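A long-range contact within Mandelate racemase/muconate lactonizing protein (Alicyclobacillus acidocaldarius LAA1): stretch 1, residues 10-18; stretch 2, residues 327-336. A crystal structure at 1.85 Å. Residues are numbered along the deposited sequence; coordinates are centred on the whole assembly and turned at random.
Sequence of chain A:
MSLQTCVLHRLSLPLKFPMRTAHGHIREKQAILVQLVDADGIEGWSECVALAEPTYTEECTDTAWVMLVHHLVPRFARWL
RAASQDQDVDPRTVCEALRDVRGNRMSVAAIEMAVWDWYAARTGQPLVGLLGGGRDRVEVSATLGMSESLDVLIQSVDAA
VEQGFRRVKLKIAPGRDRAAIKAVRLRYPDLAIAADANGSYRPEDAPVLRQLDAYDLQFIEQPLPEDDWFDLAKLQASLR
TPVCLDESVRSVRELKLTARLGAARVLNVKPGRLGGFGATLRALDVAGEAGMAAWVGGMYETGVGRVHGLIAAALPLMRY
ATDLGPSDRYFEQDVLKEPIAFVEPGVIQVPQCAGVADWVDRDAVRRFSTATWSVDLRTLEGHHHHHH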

# COMPACT_ATOMS: atom_id res chain seq x y z
N ARG A 10 -6.99 -20.40 7.44
CA ARG A 10 -5.56 -20.25 7.11
C ARG A 10 -4.93 -21.59 6.79
O ARG A 10 -4.92 -22.52 7.62
CB ARG A 10 -4.79 -19.55 8.25
CG ARG A 10 -3.52 -18.93 7.69
CD ARG A 10 -2.77 -18.29 8.85
NE ARG A 10 -1.46 -17.92 8.38
CZ ARG A 10 -0.84 -16.83 8.81
NH1 ARG A 10 0.35 -16.52 8.30
NH2 ARG A 10 -1.44 -16.08 9.71
N LEU A 11 -4.41 -21.71 5.57
CA LEU A 11 -3.98 -22.97 5.04
C LEU A 11 -2.47 -22.97 4.83
O LEU A 11 -1.84 -21.92 4.57
CB LEU A 11 -4.68 -23.24 3.71
CG LEU A 11 -6.00 -24.01 3.69
CD1 LEU A 11 -7.03 -23.47 4.61
CD2 LEU A 11 -6.54 -24.12 2.27
N SER A 12 -1.89 -24.16 4.94
CA SER A 12 -0.51 -24.36 4.54
C SER A 12 -0.48 -25.62 3.66
O SER A 12 -0.73 -26.70 4.18
CB SER A 12 0.37 -24.57 5.74
OG SER A 12 1.72 -24.71 5.29
N LEU A 13 -0.20 -25.47 2.35
CA LEU A 13 -0.24 -26.61 1.40
C LEU A 13 1.18 -27.05 0.98
O LEU A 13 1.95 -26.26 0.43
CB LEU A 13 -1.03 -26.27 0.13
CG LEU A 13 -2.56 -26.24 0.08
CD1 LEU A 13 -3.05 -25.01 0.83
CD2 LEU A 13 -3.01 -26.17 -1.36
N PRO A 14 1.53 -28.32 1.18
CA PRO A 14 2.84 -28.70 0.68
C PRO A 14 2.93 -28.62 -0.85
O PRO A 14 2.01 -29.01 -1.58
CB PRO A 14 2.99 -30.15 1.14
CG PRO A 14 2.13 -30.25 2.33
CD PRO A 14 0.92 -29.41 1.96
N LEU A 15 4.07 -28.09 -1.32
CA LEU A 15 4.37 -27.98 -2.74
C LEU A 15 5.11 -29.23 -3.23
O LEU A 15 5.87 -29.81 -2.46
CB LEU A 15 5.23 -26.75 -2.95
CG LEU A 15 4.57 -25.41 -2.62
CD1 LEU A 15 5.65 -24.40 -2.35
CD2 LEU A 15 3.67 -24.95 -3.74
N LYS A 16 4.89 -29.64 -4.48
CA LYS A 16 5.63 -30.79 -5.05
C LYS A 16 7.18 -30.65 -4.89
O LYS A 16 7.88 -31.63 -4.58
CB LYS A 16 5.26 -30.97 -6.53
CG LYS A 16 3.92 -31.74 -6.79
CD LYS A 16 4.09 -32.91 -7.80
CE LYS A 16 3.04 -32.92 -8.92
NZ LYS A 16 1.79 -33.75 -8.70
N PHE A 17 7.70 -29.45 -5.10
CA PHE A 17 9.12 -29.16 -4.79
C PHE A 17 9.21 -27.69 -4.39
O PHE A 17 8.26 -26.96 -4.61
CB PHE A 17 10.00 -29.45 -6.03
CG PHE A 17 9.60 -28.68 -7.23
CD1 PHE A 17 10.19 -27.45 -7.52
CD2 PHE A 17 8.63 -29.18 -8.11
CE1 PHE A 17 9.82 -26.71 -8.65
CE2 PHE A 17 8.25 -28.46 -9.23
CZ PHE A 17 8.86 -27.19 -9.50
N PRO A 18 10.33 -27.26 -3.77
CA PRO A 18 10.43 -25.87 -3.38
C PRO A 18 10.27 -24.87 -4.52
O PRO A 18 10.88 -25.01 -5.56
CB PRO A 18 11.84 -25.79 -2.76
CG PRO A 18 12.01 -27.14 -2.12
CD PRO A 18 11.42 -28.07 -3.16
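Stretch 2 (327-336) SDRYFEQDVL

Stretch 2 (residues 327-336) packs as an irregular segment against the strand of stretch 1, which enters from earlier in the chain and includes L11 and L13, and against the corner at K16 and F17. It runs counter to the strand: its early residues lie near K16, its later ones near L11. L15 CA lies 5.1 Å from F331 CA, and L13 CA has D334 CA as its nearest across the stretches, at 7.6 Å. Together the two stretches bury 505 Å². S327, D328 and R329 have helical phi/psi without the regular bonds; Y330 N and F331 N each lie 3.1 Å from S327 O, which accepts from both. The CA-to-CB bond of D328 points sideways, and K16 NZ is 4.2 Å from D328 CB. R329 directs its CA-to-CB bond away; R329 O is 4.4 Å from F17 CE2. Y330 also points away, but its backbone supplies the direct hydrogen bond of the interface, K16 N to Y330 O at 3.1 Å and nearly linear (171°); L15 CA approaches Y330 O at 3.6 Å in a CA-H...O contact. From F331 onward, with no regular strand, the F331 ring returns to stretch 1: L13 CD2 lies over one face, 3.9 Å from the ring centroid, P14 O meets the edge 3.5 Å from F331 CD1, and L15 CD2 is 3.6 Å from F331 CE1. E332 N donates to water 1 (2.9 Å), which in turn donates to P14 O (2.7 Å), bridging the two backbones. Q333 carries its side-chain end away, though Q333 O is 4.2 Å from L13 CD2. D334 OD1 accepts from V335 N at 2.7 Å. V335 points toward the strand and closes the apolar contact, V335 CG1 being 3.8 Å from L11 CD2 and 4.1 Å from L13 CD2.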

# COMPACT_ATOMS: atom_id res chain seq x y z
N SER A 327 -3.51 -27.73 -11.67
CA SER A 327 -3.26 -27.92 -10.22
C SER A 327 -1.99 -28.69 -9.96
O SER A 327 -1.24 -28.41 -9.04
CB SER A 327 -4.35 -28.82 -9.59
OG SER A 327 -5.61 -28.22 -9.60
N ASP A 328 -1.82 -29.74 -10.75
CA ASP A 328 -0.82 -30.72 -10.44
C ASP A 328 0.61 -30.25 -10.71
O ASP A 328 1.55 -30.89 -10.25
CB ASP A 328 -1.14 -32.06 -11.13
CG ASP A 328 -1.02 -31.99 -12.66
OD1 ASP A 328 -0.58 -30.96 -13.22
OD2 ASP A 328 -1.37 -33.01 -13.31
N ARG A 329 0.79 -29.12 -11.41
CA ARG A 329 2.15 -28.61 -11.65
C ARG A 329 2.72 -28.11 -10.31
O ARG A 329 3.95 -27.99 -10.12
CB ARG A 329 2.17 -27.49 -12.71
CG ARG A 329 1.85 -27.99 -14.16
CD ARG A 329 2.69 -27.27 -15.27
NE ARG A 329 4.10 -27.07 -14.89
CZ ARG A 329 5.16 -27.44 -15.62
NH1 ARG A 329 5.02 -28.04 -16.80
NH2 ARG A 329 6.40 -27.21 -15.14
N TYR A 330 1.81 -27.87 -9.37
CA TYR A 330 2.15 -27.16 -8.15
C TYR A 330 1.93 -28.01 -6.86
O TYR A 330 2.79 -27.98 -5.97
CB TYR A 330 1.40 -25.80 -8.08
CG TYR A 330 1.25 -24.89 -9.34
CD1 TYR A 330 2.35 -24.23 -9.97
CD2 TYR A 330 -0.03 -24.60 -9.84
CE1 TYR A 330 2.14 -23.33 -11.13
CE2 TYR A 330 -0.24 -23.73 -10.95
CZ TYR A 330 0.82 -23.08 -11.59
OH TYR A 330 0.48 -22.21 -12.66
N PHE A 331 0.83 -28.78 -6.80
CA PHE A 331 0.46 -29.53 -5.57
C PHE A 331 0.12 -31.02 -5.74
O PHE A 331 -0.74 -31.34 -6.54
CB PHE A 331 -0.80 -28.91 -4.99
CG PHE A 331 -0.69 -27.44 -4.72
CD1 PHE A 331 0.04 -26.98 -3.63
CD2 PHE A 331 -1.40 -26.51 -5.50
CE1 PHE A 331 0.13 -25.62 -3.35
CE2 PHE A 331 -1.34 -25.14 -5.22
CZ PHE A 331 -0.54 -24.69 -4.13
N GLU A 332 0.73 -31.89 -4.91
CA GLU A 332 0.30 -33.29 -4.78
C GLU A 332 -1.21 -33.36 -4.47
O GLU A 332 -1.89 -34.20 -5.02
CB GLU A 332 1.10 -34.04 -3.67
CG GLU A 332 0.72 -35.59 -3.43
CD GLU A 332 -0.35 -35.86 -2.32
OE1 GLU A 332 -0.40 -35.16 -1.28
OE2 GLU A 332 -1.16 -36.79 -2.49
N GLN A 333 -1.68 -32.49 -3.57
CA GLN A 333 -3.05 -32.48 -3.12
C GLN A 333 -3.49 -31.02 -2.93
O GLN A 333 -2.88 -30.29 -2.12
CB GLN A 333 -3.14 -33.21 -1.78
CG GLN A 333 -4.47 -33.03 -1.07
CD GLN A 333 -5.54 -33.91 -1.67
OE1 GLN A 333 -5.46 -35.15 -1.56
NE2 GLN A 333 -6.53 -33.29 -2.32
N ASP A 334 -4.53 -30.64 -3.65
CA ASP A 334 -5.13 -29.30 -3.69
C ASP A 334 -6.49 -29.31 -2.95
O ASP A 334 -6.90 -30.35 -2.43
CB ASP A 334 -5.28 -28.91 -5.18
CG ASP A 334 -5.42 -27.40 -5.42
OD1 ASP A 334 -5.60 -26.66 -4.46
OD2 ASP A 334 -5.41 -26.96 -6.61
N VAL A 335 -7.19 -28.19 -2.89
CA VAL A 335 -8.41 -28.08 -2.09
C VAL A 335 -9.72 -28.36 -2.86
O VAL A 335 -10.82 -28.12 -2.36
CB VAL A 335 -8.47 -26.69 -1.40
CG1 VAL A 335 -7.10 -26.38 -0.78
CG2 VAL A 335 -8.81 -25.62 -2.43
N LEU A 336 -9.58 -28.92 -4.05
CA LEU A 336 -10.74 -29.31 -4.87
C LEU A 336 -10.85 -30.83 -4.95
O LEU A 336 -9.86 -31.51 -4.90
CB LEU A 336 -10.63 -28.75 -6.29
CG LEU A 336 -10.45 -27.21 -6.39
CD1 LEU A 336 -10.37 -26.85 -7.88
CD2 LEU A 336 -11.65 -26.52 -5.75
O HOH W 1 2.75 -31.16 -3.03